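Local coordinates for genome polyprotein (Chicken sicinivirus JSY, PDB 6QWT) that probably copies viral RNA as the 3Dpol RNA-dependent RNA polymerase, the piece of the polyprotein that drives genome replication, at residues T33-V38 / D43-A48; S314-L317 / D321-T324; L427-G432 / I457-L462. All coordinates share one frame; numbering follows the deposited sequence.

Interaction 1: T33-V38 / D43-A48; sequences TKEPAV and DRRTEA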
ATOM      1  N   THR A  33     -17.572   1.410  16.614  1.00 28.15           N
ATOM      2  CA  THR A  33     -16.795   0.180  16.555  1.00 25.51           C
ATOM      3  C   THR A  33     -15.323   0.432  16.270  1.00 29.36           C
ATOM      4  O   THR A  33     -14.547  -0.526  16.197  1.00 29.57           O
ATOM      5  CB  THR A  33     -17.363  -0.770  15.490  1.00 26.83           C
ATOM      6  OG1 THR A  33     -17.061  -0.261  14.185  1.00 28.91           O
ATOM      7  CG2 THR A  33     -18.870  -0.906  15.636  1.00 29.26           C
ATOM      8  N   LYS A  34     -14.921   1.691  16.101  1.00 26.56           N
ATOM      9  CA  LYS A  34     -13.542   2.045  15.807  1.00 25.57           C
ATOM     10  C   LYS A  34     -13.163   3.287  16.598  1.00 28.26           C
ATOM     11  O   LYS A  34     -14.004   4.147  16.871  1.00 27.51           O
ATOM     12  CB  LYS A  34     -13.324   2.308  14.311  1.00 26.51           C
ATOM     13  CG  LYS A  34     -13.180   1.060  13.456  1.00 28.72           C
ATOM     14  CD  LYS A  34     -13.397   1.393  11.986  1.00 33.95           C
ATOM     15  CE  LYS A  34     -12.546   0.525  11.077  1.00 40.19           C
ATOM     16  NZ  LYS A  34     -12.719   0.911   9.648  1.00 45.10           N
ATOM     17  N   GLU A  35     -11.887   3.373  16.951  1.00 25.10           N
ATOM     18  CA  GLU A  35     -11.331   4.491  17.695  1.00 27.66           C
ATOM     19  C   GLU A  35      -9.909   4.729  17.210  1.00 25.99           C
ATOM     20  O   GLU A  35      -9.306   3.849  16.588  1.00 21.59           O
ATOM     21  CB  GLU A  35     -11.340   4.221  19.206  1.00 26.74           C
ATOM     22  CG  GLU A  35     -12.719   4.282  19.845  1.00 31.70           C
ATOM     23  CD  GLU A  35     -12.689   3.950  21.325  1.00 39.33           C
ATOM     24  OE1 GLU A  35     -11.590   3.972  21.918  1.00 38.20           O
ATOM     25  OE2 GLU A  35     -13.763   3.663  21.894  1.00 42.38           O
ATOM     26  N   PRO A  36      -9.353   5.918  17.462  1.00 22.49           N
ATOM     27  CA  PRO A  36      -7.957   6.169  17.078  1.00 25.12           C
ATOM     28  C   PRO A  36      -7.008   5.180  17.740  1.00 26.33           C
ATOM     29  O   PRO A  36      -7.176   4.816  18.905  1.00 21.96           O
ATOM     30  CB  PRO A  36      -7.709   7.600  17.565  1.00 27.09           C
ATOM     31  CG  PRO A  36      -9.064   8.230  17.569  1.00 25.09           C
ATOM     32  CD  PRO A  36     -10.007   7.134  17.977  1.00 23.79           C
ATOM     33  N   ALA A  37      -6.005   4.747  16.977  1.00 25.19           N
ATOM     34  CA  ALA A  37      -5.047   3.767  17.468  1.00 26.87           C
ATOM     35  C   ALA A  37      -4.301   4.295  18.688  1.00 23.44           C
ATOM     36  O   ALA A  37      -4.130   5.504  18.869  1.00 20.67           O
ATOM     37  CB  ALA A  37      -4.041   3.403  16.375  1.00 21.98           C
ATOM     38  N   VAL A  38      -3.854   3.364  19.528  1.00 22.96           N
ATOM     39  CA  VAL A  38      -3.053   3.709  20.695  1.00 23.17           C
ATOM     40  C   VAL A  38      -1.711   4.263  20.229  1.00 23.04           C
ATOM     41  O   VAL A  38      -0.955   3.592  19.517  1.00 20.94           O
ATOM     42  CB  VAL A  38      -2.867   2.490  21.608  1.00 23.34           C
ATOM     43  CG1 VAL A  38      -1.886   2.805  22.732  1.00 21.04           C
ATOM     44  CG2 VAL A  38      -4.202   2.039  22.168  1.00 22.66           C
ATOM     45  N   ASP A  43      -1.615   5.014  27.487  1.00 29.97           N
ATOM     46  CA  ASP A  43      -3.023   5.045  27.100  1.00 31.00           C
ATOM     47  C   ASP A  43      -3.862   4.211  28.061  1.00 26.55           C
ATOM     48  O   ASP A  43      -3.567   3.037  28.309  1.00 30.65           O
ATOM     49  CB  ASP A  43      -3.189   4.537  25.665  1.00 26.66           C
ATOM     50  CG  ASP A  43      -4.517   4.955  25.038  1.00 30.20           C
ATOM     51  OD1 ASP A  43      -5.580   4.722  25.656  1.00 27.36           O
ATOM     52  OD2 ASP A  43      -4.498   5.513  23.918  1.00 26.70           O
ATOM     53  N   ARG A  44      -4.915   4.826  28.608  1.00 28.70           N
ATOM     54  CA  ARG A  44      -5.772   4.140  29.568  1.00 29.68           C
ATOM     55  C   ARG A  44      -6.660   3.089  28.917  1.00 32.69           C
ATOM     56  O   ARG A  44      -7.186   2.220  29.621  1.00 33.41           O
ATOM     57  CB  ARG A  44      -6.637   5.154  30.319  1.00 32.57           C
ATOM     58  N   ARG A  45      -6.842   3.142  27.596  1.00 31.18           N
ATOM     59  CA  ARG A  45      -7.695   2.172  26.921  1.00 29.17           C
ATOM     60  C   ARG A  45      -7.044   0.803  26.771  1.00 32.19           C
ATOM     61  O   ARG A  45      -7.728  -0.146  26.366  1.00 31.73           O
ATOM     62  CB  ARG A  45      -8.103   2.696  25.541  1.00 26.39           C
ATOM     63  CG  ARG A  45      -8.997   3.927  25.576  1.00 26.18           C
ATOM     64  CD  ARG A  45      -9.166   4.517  24.187  1.00 28.87           C
ATOM     65  NE  ARG A  45      -7.877   4.820  23.572  1.00 24.75           N
ATOM     66  CZ  ARG A  45      -7.686   4.949  22.264  1.00 27.47           C
ATOM     67  NH1 ARG A  45      -8.705   4.808  21.427  1.00 25.51           N
ATOM     68  NH2 ARG A  45      -6.476   5.220  21.790  1.00 22.68           N
ATOM     69  N   THR A  46      -5.754   0.670  27.081  1.00 28.60           N
ATOM     70  CA  THR A  46      -5.045  -0.592  26.937  1.00 32.14           C
ATOM     71  C   THR A  46      -4.191  -0.858  28.171  1.00 31.87           C
ATOM     72  O   THR A  46      -3.735   0.068  28.847  1.00 31.71           O
ATOM     73  CB  THR A  46      -4.151  -0.607  25.677  1.00 28.92           C
ATOM     74  OG1 THR A  46      -3.516  -1.887  25.551  1.00 26.47           O
ATOM     75  CG2 THR A  46      -3.080   0.476  25.753  1.00 27.13           C
ATOM     76  N   GLU A  47      -3.989  -2.142  28.459  1.00 30.66           N
ATOM     77  CA  GLU A  47      -3.064  -2.577  29.496  1.00 36.19           C
ATOM     78  C   GLU A  47      -1.697  -2.946  28.939  1.00 36.53           C
ATOM     79  O   GLU A  47      -0.787  -3.255  29.716  1.00 33.34           O
ATOM     80  CB  GLU A  47      -3.647  -3.771  30.260  1.00 36.57           C
ATOM     81  CG  GLU A  47      -5.028  -3.521  30.839  1.00 45.05           C
ATOM     82  CD  GLU A  47      -4.992  -2.606  32.044  1.00 52.91           C
ATOM     83  OE1 GLU A  47      -4.517  -3.051  33.111  1.00 60.56           O
ATOM     84  OE2 GLU A  47      -5.437  -1.444  31.926  1.00 60.49           O
ATOM     85  N   ALA A  48      -1.531  -2.919  27.621  1.00 28.46           N
ATOM     86  CA  ALA A  48      -0.295  -3.319  26.971  1.00 27.16           C
ATOM     87  C   ALA A  48       0.592  -2.109  26.691  1.00 27.80           C
ATOM     88  O   ALA A  48       0.189  -0.952  26.832  1.00 28.76           O
ATOM     89  CB  ALA A  48      -0.594  -4.071  25.670  1.00 27.60           C
TER
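R45 brings its guanidinium group flat and edge-on to the strand end at E35 and P36. The carboxylate of E35 is nearly coplanar with it, the planes 9° apart, and OE1 uses its anti lone pair to take a hydrogen bond from R45 NH1 at 3.0 Å, part of a salt bridge. The outer edge of the guanidinium forks onto one carbonyl: P36 O accepts from R45 NH1 at 2.9 Å and from R45 NH2 at 3.0 Å. Proline suits this position: E35 and A37 make the strand bonds to 161-163, so its missing N-H costs nothing.

The side edge of R45 is taken by D43. R45 NE meets D43 OD1 at 3.1 Å and R45 NH2 meets D43 OD2 at 2.9 Å, both on the syn side but somewhat out of the carboxylate plane. D43 OD1 also accepts the backbone N of R45 in an Asx turn that opens the type I turn D43-T46. With CG anti to the backbone N (chi1 -161°), D43 folds back over this turn. The guanidinium is thus held on all three sides, each of its five N-H groups directed at an acceptor, which should restrict its rotation, and two carboxylates probably stabilise its charge.

V38 supplies the apolar part: its CG1 rests 3.6 Å from D43 CB and 4.0 Å from T46 CG2. The hydroxyl of T46 is bound to A168 O.

Strand 34-36 pairs antiparallel with strand 161-163, while V167 of helix 164-168 packs against E35, V38 and R45, and V50 of helix 50-54 against V38.

Interaction 2: S314-L317 / D321-T324; sequences SAML and DFDT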
ATOM      1  N   SER A 314       5.179 -19.285  -6.060  1.00 21.65           N
ATOM      2  CA  SER A 314       6.040 -20.325  -5.500  1.00 21.21           C
ATOM      3  C   SER A 314       5.235 -21.329  -4.681  1.00 24.97           C
ATOM      4  O   SER A 314       5.650 -22.486  -4.531  1.00 23.25           O
ATOM      5  CB  SER A 314       7.153 -19.702  -4.649  1.00 22.36           C
ATOM      6  OG  SER A 314       6.683 -19.332  -3.364  1.00 20.63           O
ATOM      7  N   ALA A 315       4.086 -20.907  -4.150  1.00 23.33           N
ATOM      8  CA  ALA A 315       3.193 -21.821  -3.447  1.00 22.31           C
ATOM      9  C   ALA A 315       2.380 -22.667  -4.420  1.00 24.11           C
ATOM     10  O   ALA A 315       2.222 -23.877  -4.218  1.00 22.77           O
ATOM     11  CB  ALA A 315       2.255 -21.034  -2.528  1.00 23.52           C
ATOM     12  N   MET A 316       1.854 -22.046  -5.475  1.00 20.26           N
ATOM     13  CA  MET A 316       1.036 -22.780  -6.431  1.00 25.41           C
ATOM     14  C   MET A 316       1.874 -23.756  -7.251  1.00 27.43           C
ATOM     15  O   MET A 316       1.373 -24.813  -7.654  1.00 25.37           O
ATOM     16  CB  MET A 316       0.288 -21.789  -7.330  1.00 22.21           C
ATOM     17  CG  MET A 316      -0.497 -20.729  -6.543  1.00 26.74           C
ATOM     18  SD  MET A 316      -1.340 -19.468  -7.543  1.00 28.37           S
ATOM     19  CE  MET A 316      -0.292 -19.442  -8.979  1.00 27.98           C
ATOM     20  N   LEU A 317       3.153 -23.441  -7.475  1.00 22.49           N
ATOM     21  CA  LEU A 317       4.023 -24.323  -8.243  1.00 25.39           C
ATOM     22  C   LEU A 317       4.246 -25.668  -7.562  1.00 27.43           C
ATOM     23  O   LEU A 317       4.634 -26.629  -8.234  1.00 27.04           O
ATOM     24  CB  LEU A 317       5.368 -23.640  -8.497  1.00 25.36           C
ATOM     25  CG  LEU A 317       5.395 -22.686  -9.691  1.00 26.61           C
ATOM     26  CD1 LEU A 317       6.682 -21.878  -9.694  1.00 20.67           C
ATOM     27  CD2 LEU A 317       5.225 -23.455 -10.993  1.00 20.69           C
ATOM     28  N   ASP A 321      -1.564 -30.239  -9.508  1.00 30.63           N
ATOM     29  CA  ASP A 321      -2.474 -29.944 -10.606  1.00 32.56           C
ATOM     30  C   ASP A 321      -2.397 -28.497 -11.072  1.00 32.73           C
ATOM     31  O   ASP A 321      -3.266 -28.059 -11.832  1.00 33.36           O
ATOM     32  CB  ASP A 321      -3.910 -30.283 -10.205  1.00 35.65           C
ATOM     33  CG  ASP A 321      -4.067 -31.729  -9.788  1.00 37.74           C
ATOM     34  OD1 ASP A 321      -4.510 -31.978  -8.647  1.00 39.79           O
ATOM     35  OD2 ASP A 321      -3.735 -32.616 -10.602  1.00 37.32           O
ATOM     36  N   PHE A 322      -1.387 -27.746 -10.640  1.00 31.14           N
ATOM     37  CA  PHE A 322      -1.277 -26.351 -11.044  1.00 28.00           C
ATOM     38  C   PHE A 322      -0.999 -26.261 -12.538  1.00 25.13           C
ATOM     39  O   PHE A 322      -0.025 -26.835 -13.034  1.00 29.80           O
ATOM     40  CB  PHE A 322      -0.173 -25.645 -10.260  1.00 28.49           C
ATOM     41  CG  PHE A 322       0.080 -24.229 -10.714  1.00 27.37           C
ATOM     42  CD1 PHE A 322      -0.955 -23.309 -10.761  1.00 26.31           C
ATOM     43  CD2 PHE A 322       1.347 -23.824 -11.099  1.00 26.26           C
ATOM     44  CE1 PHE A 322      -0.730 -22.013 -11.182  1.00 25.02           C
ATOM     45  CE2 PHE A 322       1.578 -22.525 -11.520  1.00 26.46           C
ATOM     46  CZ  PHE A 322       0.539 -21.619 -11.560  1.00 25.94           C
ATOM     47  N   ASP A 323      -1.863 -25.546 -13.251  1.00 26.14           N
ATOM     48  CA  ASP A 323      -1.655 -25.249 -14.662  1.00 29.09           C
ATOM     49  C   ASP A 323      -0.886 -23.936 -14.749  1.00 29.89           C
ATOM     50  O   ASP A 323      -1.413 -22.877 -14.394  1.00 31.44           O
ATOM     51  CB  ASP A 323      -2.993 -25.171 -15.394  1.00 31.82           C
ATOM     52  CG  ASP A 323      -2.842 -25.181 -16.904  1.00 32.17           C
ATOM     53  OD1 ASP A 323      -1.928 -24.509 -17.427  1.00 31.14           O
ATOM     54  OD2 ASP A 323      -3.649 -25.858 -17.573  1.00 36.49           O
ATOM     55  N   THR A 324       0.364 -24.004 -15.214  1.00 30.65           N
ATOM     56  CA  THR A 324       1.218 -22.821 -15.249  1.00 31.82           C
ATOM     57  C   THR A 324       0.761 -21.785 -16.263  1.00 33.27           C
ATOM     58  O   THR A 324       1.390 -20.727 -16.362  1.00 39.60           O
ATOM     59  CB  THR A 324       2.669 -23.217 -15.542  1.00 34.55           C
ATOM     60  OG1 THR A 324       2.750 -23.854 -16.824  1.00 34.59           O
ATOM     61  CG2 THR A 324       3.189 -24.164 -14.468  1.00 32.96           C
TER
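M316 meets the ring of F322 twice with one bent side chain, at the face with its root and at the far rim with its methyl. Its CB stands almost over the ring centre, 4.0 Å from the F322 centroid, in a CH-pi contact only 12° off the normal. The chain then turns at chi3 (-28°), a twist the low barrier about CG-SD allows, and this brings CE to 3.4 Å from F322 CE1. SD lies 5.2 Å from the centroid of F322 at an oblique angle, a Met-aromatic contact. Methionine suits the place because a long, unbranched chain can follow the outline of a ring.

M316 O lies 3.1 Å from F322 CB. L317 comes to the rim instead: its CD2 sits near the ring plane, 3.8 Å from F322 CE2, and touches T324 CG2 at 4.1 Å. The backbone N of T324 approaches the opposite face, so the phenyl group lies between M316 and the backbone of its own loop.

I344 packs on both M316 and F322, and W327 meets the phenyl ring. The arrangement belongs to the polymerase palm, where the loop after the motif B helix 298-316 leads into the motif C hairpin of strands 327-332 and 335-340.

Interaction 3: L427-G432 / I457-L462; sequences LAHHAG and IPYEVL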
ATOM      1  N   LEU A 427     -17.354   7.394  -1.718  1.00 21.83           N
ATOM      2  CA  LEU A 427     -17.301   5.978  -1.384  1.00 25.53           C
ATOM      3  C   LEU A 427     -18.685   5.380  -1.172  1.00 21.31           C
ATOM      4  O   LEU A 427     -18.937   4.243  -1.582  1.00 22.40           O
ATOM      5  CB  LEU A 427     -16.450   5.764  -0.126  1.00 23.10           C
ATOM      6  CG  LEU A 427     -15.015   6.303  -0.161  1.00 24.88           C
ATOM      7  CD1 LEU A 427     -14.328   6.087   1.179  1.00 22.51           C
ATOM      8  CD2 LEU A 427     -14.230   5.642  -1.278  1.00 28.12           C
ATOM      9  N   ALA A 428     -19.590   6.139  -0.552  1.00 20.67           N
ATOM     10  CA  ALA A 428     -20.851   5.608  -0.049  1.00 21.89           C
ATOM     11  C   ALA A 428     -21.942   5.479  -1.107  1.00 20.85           C
ATOM     12  O   ALA A 428     -22.805   4.605  -0.978  1.00 20.36           O
ATOM     13  CB  ALA A 428     -21.364   6.490   1.094  1.00 20.02           C
ATOM     14  N   HIS A 429     -21.938   6.316  -2.147  1.00 19.78           N
ATOM     15  CA  HIS A 429     -23.039   6.294  -3.106  1.00 22.63           C
ATOM     16  C   HIS A 429     -23.112   4.988  -3.887  1.00 24.42           C
ATOM     17  O   HIS A 429     -24.184   4.651  -4.404  1.00 19.13           O
ATOM     18  CB  HIS A 429     -22.931   7.473  -4.076  1.00 17.64           C
ATOM     19  CG  HIS A 429     -21.960   7.248  -5.194  1.00 20.96           C
ATOM     20  ND1 HIS A 429     -22.315   6.634  -6.377  1.00 20.56           N
ATOM     21  CD2 HIS A 429     -20.647   7.554  -5.307  1.00 20.34           C
ATOM     22  CE1 HIS A 429     -21.260   6.572  -7.171  1.00 20.89           C
ATOM     23  NE2 HIS A 429     -20.235   7.122  -6.544  1.00 24.85           N
ATOM     24  N   HIS A 430     -22.003   4.246  -3.984  1.00 20.96           N
ATOM     25  CA  HIS A 430     -21.987   2.981  -4.713  1.00 23.74           C
ATOM     26  C   HIS A 430     -22.865   1.912  -4.073  1.00 23.35           C
ATOM     27  O   HIS A 430     -23.145   0.899  -4.723  1.00 22.67           O
ATOM     28  CB  HIS A 430     -20.554   2.459  -4.831  1.00 21.74           C
ATOM     29  CG  HIS A 430     -19.719   3.200  -5.829  1.00 23.81           C
ATOM     30  ND1 HIS A 430     -20.032   3.247  -7.170  1.00 21.87           N
ATOM     31  CD2 HIS A 430     -18.584   3.923  -5.681  1.00 19.26           C
ATOM     32  CE1 HIS A 430     -19.125   3.966  -7.807  1.00 24.63           C
ATOM     33  NE2 HIS A 430     -18.235   4.389  -6.927  1.00 21.99           N
ATOM     34  N   ALA A 431     -23.300   2.102  -2.831  1.00 21.78           N
ATOM     35  CA  ALA A 431     -24.171   1.144  -2.164  1.00 24.90           C
ATOM     36  C   ALA A 431     -25.605   1.180  -2.679  1.00 22.71           C
ATOM     37  O   ALA A 431     -26.420   0.367  -2.236  1.00 23.52           O
ATOM     38  CB  ALA A 431     -24.170   1.392  -0.652  1.00 22.21           C
ATOM     39  N   GLY A 432     -25.932   2.094  -3.590  1.00 22.95           N
ATOM     40  CA  GLY A 432     -27.291   2.262  -4.045  1.00 25.75           C
ATOM     41  C   GLY A 432     -27.871   3.583  -3.582  1.00 24.09           C
ATOM     42  O   GLY A 432     -27.477   4.127  -2.547  1.00 20.86           O
ATOM     43  N   ILE A 457     -23.211  15.590  -1.672  1.00 26.65           N
ATOM     44  CA  ILE A 457     -23.279  15.562  -3.137  1.00 23.56           C
ATOM     45  C   ILE A 457     -24.499  14.753  -3.560  1.00 22.66           C
ATOM     46  O   ILE A 457     -24.675  13.609  -3.095  1.00 21.88           O
ATOM     47  CB  ILE A 457     -21.995  14.957  -3.726  1.00 24.55           C
ATOM     48  CG1 ILE A 457     -20.765  15.671  -3.168  1.00 25.01           C
ATOM     49  CG2 ILE A 457     -22.020  15.024  -5.251  1.00 23.34           C
ATOM     50  CD1 ILE A 457     -19.462  14.959  -3.470  1.00 30.63           C
ATOM     51  N   PRO A 458     -25.376  15.283  -4.413  1.00 27.09           N
ATOM     52  CA  PRO A 458     -26.579  14.531  -4.792  1.00 24.01           C
ATOM     53  C   PRO A 458     -26.217  13.239  -5.508  1.00 20.59           C
ATOM     54  O   PRO A 458     -25.228  13.165  -6.241  1.00 23.33           O
ATOM     55  CB  PRO A 458     -27.332  15.497  -5.715  1.00 24.09           C
ATOM     56  CG  PRO A 458     -26.750  16.854  -5.421  1.00 26.22           C
ATOM     57  CD  PRO A 458     -25.322  16.606  -5.056  1.00 19.41           C
ATOM     58  N   TYR A 459     -27.033  12.207  -5.272  1.00 23.50           N
ATOM     59  CA  TYR A 459     -26.762  10.900  -5.865  1.00 23.31           C
ATOM     60  C   TYR A 459     -26.701  10.980  -7.385  1.00 25.50           C
ATOM     61  O   TYR A 459     -25.885  10.296  -8.017  1.00 24.17           O
ATOM     62  CB  TYR A 459     -27.822   9.883  -5.431  1.00 22.46           C
ATOM     63  CG  TYR A 459     -27.648   8.540  -6.108  1.00 24.78           C
ATOM     64  CD1 TYR A 459     -26.788   7.584  -5.583  1.00 23.73           C
ATOM     65  CD2 TYR A 459     -28.325   8.237  -7.284  1.00 21.29           C
ATOM     66  CE1 TYR A 459     -26.611   6.362  -6.206  1.00 24.28           C
ATOM     67  CE2 TYR A 459     -28.156   7.019  -7.913  1.00 24.86           C
ATOM     68  CZ  TYR A 459     -27.298   6.087  -7.370  1.00 25.19           C
ATOM     69  OH  TYR A 459     -27.130   4.870  -7.992  1.00 31.68           O
ATOM     70  N   GLU A 460     -27.558  11.807  -7.994  1.00 24.69           N
ATOM     71  CA  GLU A 460     -27.580  11.904  -9.450  1.00 27.63           C
ATOM     72  C   GLU A 460     -26.262  12.433  -9.997  1.00 23.22           C
ATOM     73  O   GLU A 460     -25.849  12.048 -11.098  1.00 22.58           O
ATOM     74  CB  GLU A 460     -28.735  12.797  -9.904  1.00 26.94           C
ATOM     75  CG  GLU A 460     -30.081  12.104  -9.892  1.00 32.74           C
ATOM     76  CD  GLU A 460     -30.999  12.649  -8.822  1.00 45.40           C
ATOM     77  OE1 GLU A 460     -32.214  12.767  -9.090  1.00 49.60           O
ATOM     78  OE2 GLU A 460     -30.505  12.961  -7.715  1.00 40.89           O
ATOM     79  N   VAL A 461     -25.594  13.313  -9.250  1.00 20.76           N
ATOM     80  CA  VAL A 461     -24.290  13.817  -9.671  1.00 23.18           C
ATOM     81  C   VAL A 461     -23.246  12.709  -9.605  1.00 21.91           C
ATOM     82  O   VAL A 461     -22.447  12.527 -10.533  1.00 22.16           O
ATOM     83  CB  VAL A 461     -23.879  15.026  -8.809  1.00 23.43           C
ATOM     84  CG1 VAL A 461     -22.410  15.373  -9.039  1.00 18.13           C
ATOM     85  CG2 VAL A 461     -24.773  16.223  -9.103  1.00 19.68           C
ATOM     86  N   LEU A 462     -23.234  11.951  -8.507  1.00 20.17           N
ATOM     87  CA  LEU A 462     -22.224  10.912  -8.345  1.00 22.14           C
ATOM     88  C   LEU A 462     -22.435   9.777  -9.339  1.00 21.40           C
ATOM     89  O   LEU A 462     -21.470   9.275  -9.928  1.00 19.60           O
ATOM     90  CB  LEU A 462     -22.240  10.385  -6.910  1.00 17.33           C
ATOM     91  CG  LEU A 462     -21.850  11.422  -5.854  1.00 22.98           C
ATOM     92  CD1 LEU A 462     -22.198  10.946  -4.448  1.00 16.73           C
ATOM     93  CD2 LEU A 462     -20.371  11.770  -5.964  1.00 19.80           C
TER
HETATM   94  O   HOH W   1     -25.162   2.480  -7.087  1.00 32.99           O
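The backbones come closest at H429 and Y459, CA atoms 6.5 Å apart, where helix 417-428 tightens into a 3-10 turn and helix 459-469 begins, in the helical thumb of the right-hand polymerase fold. G432, the N-cap of the next helix, has a positive phi (112°), a conformation in which a CB would press on the carbonyl O of A431, so glycine is needed.

L462 lies over one face of the H429 imidazole. Its CB is 3.6 Å from the ring centroid, 10° off the normal, in a CH-pi contact, and its CD1 reaches H429 CB, also at 3.6 Å. H429 presents that face because CG lies between the backbone N and the carbonyl carbon (chi1 81°). H430 CG lies over the opposite face, offset toward its rim, and H430 itself is bound by D213 and H397. A flat imidazole suits a place covered on both faces.

Y459 approaches with the edge of its ring: CE1 is 3.5 Å from H429 O, which lies in the ring plane. Y436 of helix 433-449 packs on both H429 and L462. At the polar end, one water lies 3.2 Å from Y459 OH and forms a weak bond to H430 O.

The three contacts mark separate parts of the polymerase's right hand and do not touch. Interaction 1 belongs to the N-terminal region, probably part of the fingers, interaction 2 to the palm and interaction 3 to the thumb. Interactions 1 and 3 come nearest, about 10 Å between closest atoms and 33 Å between centres; interaction 2 stays about 29 Å from either by nearest atoms, with centres 42 Å from interaction 1 and 41 Å from interaction 3. Interaction 2 has the most direct link to catalysis, because its loop runs into the hairpin 327-332/335-340 that carries the family's GDD motif. All lie peripherally, 24 to 26 Å from the chain centre.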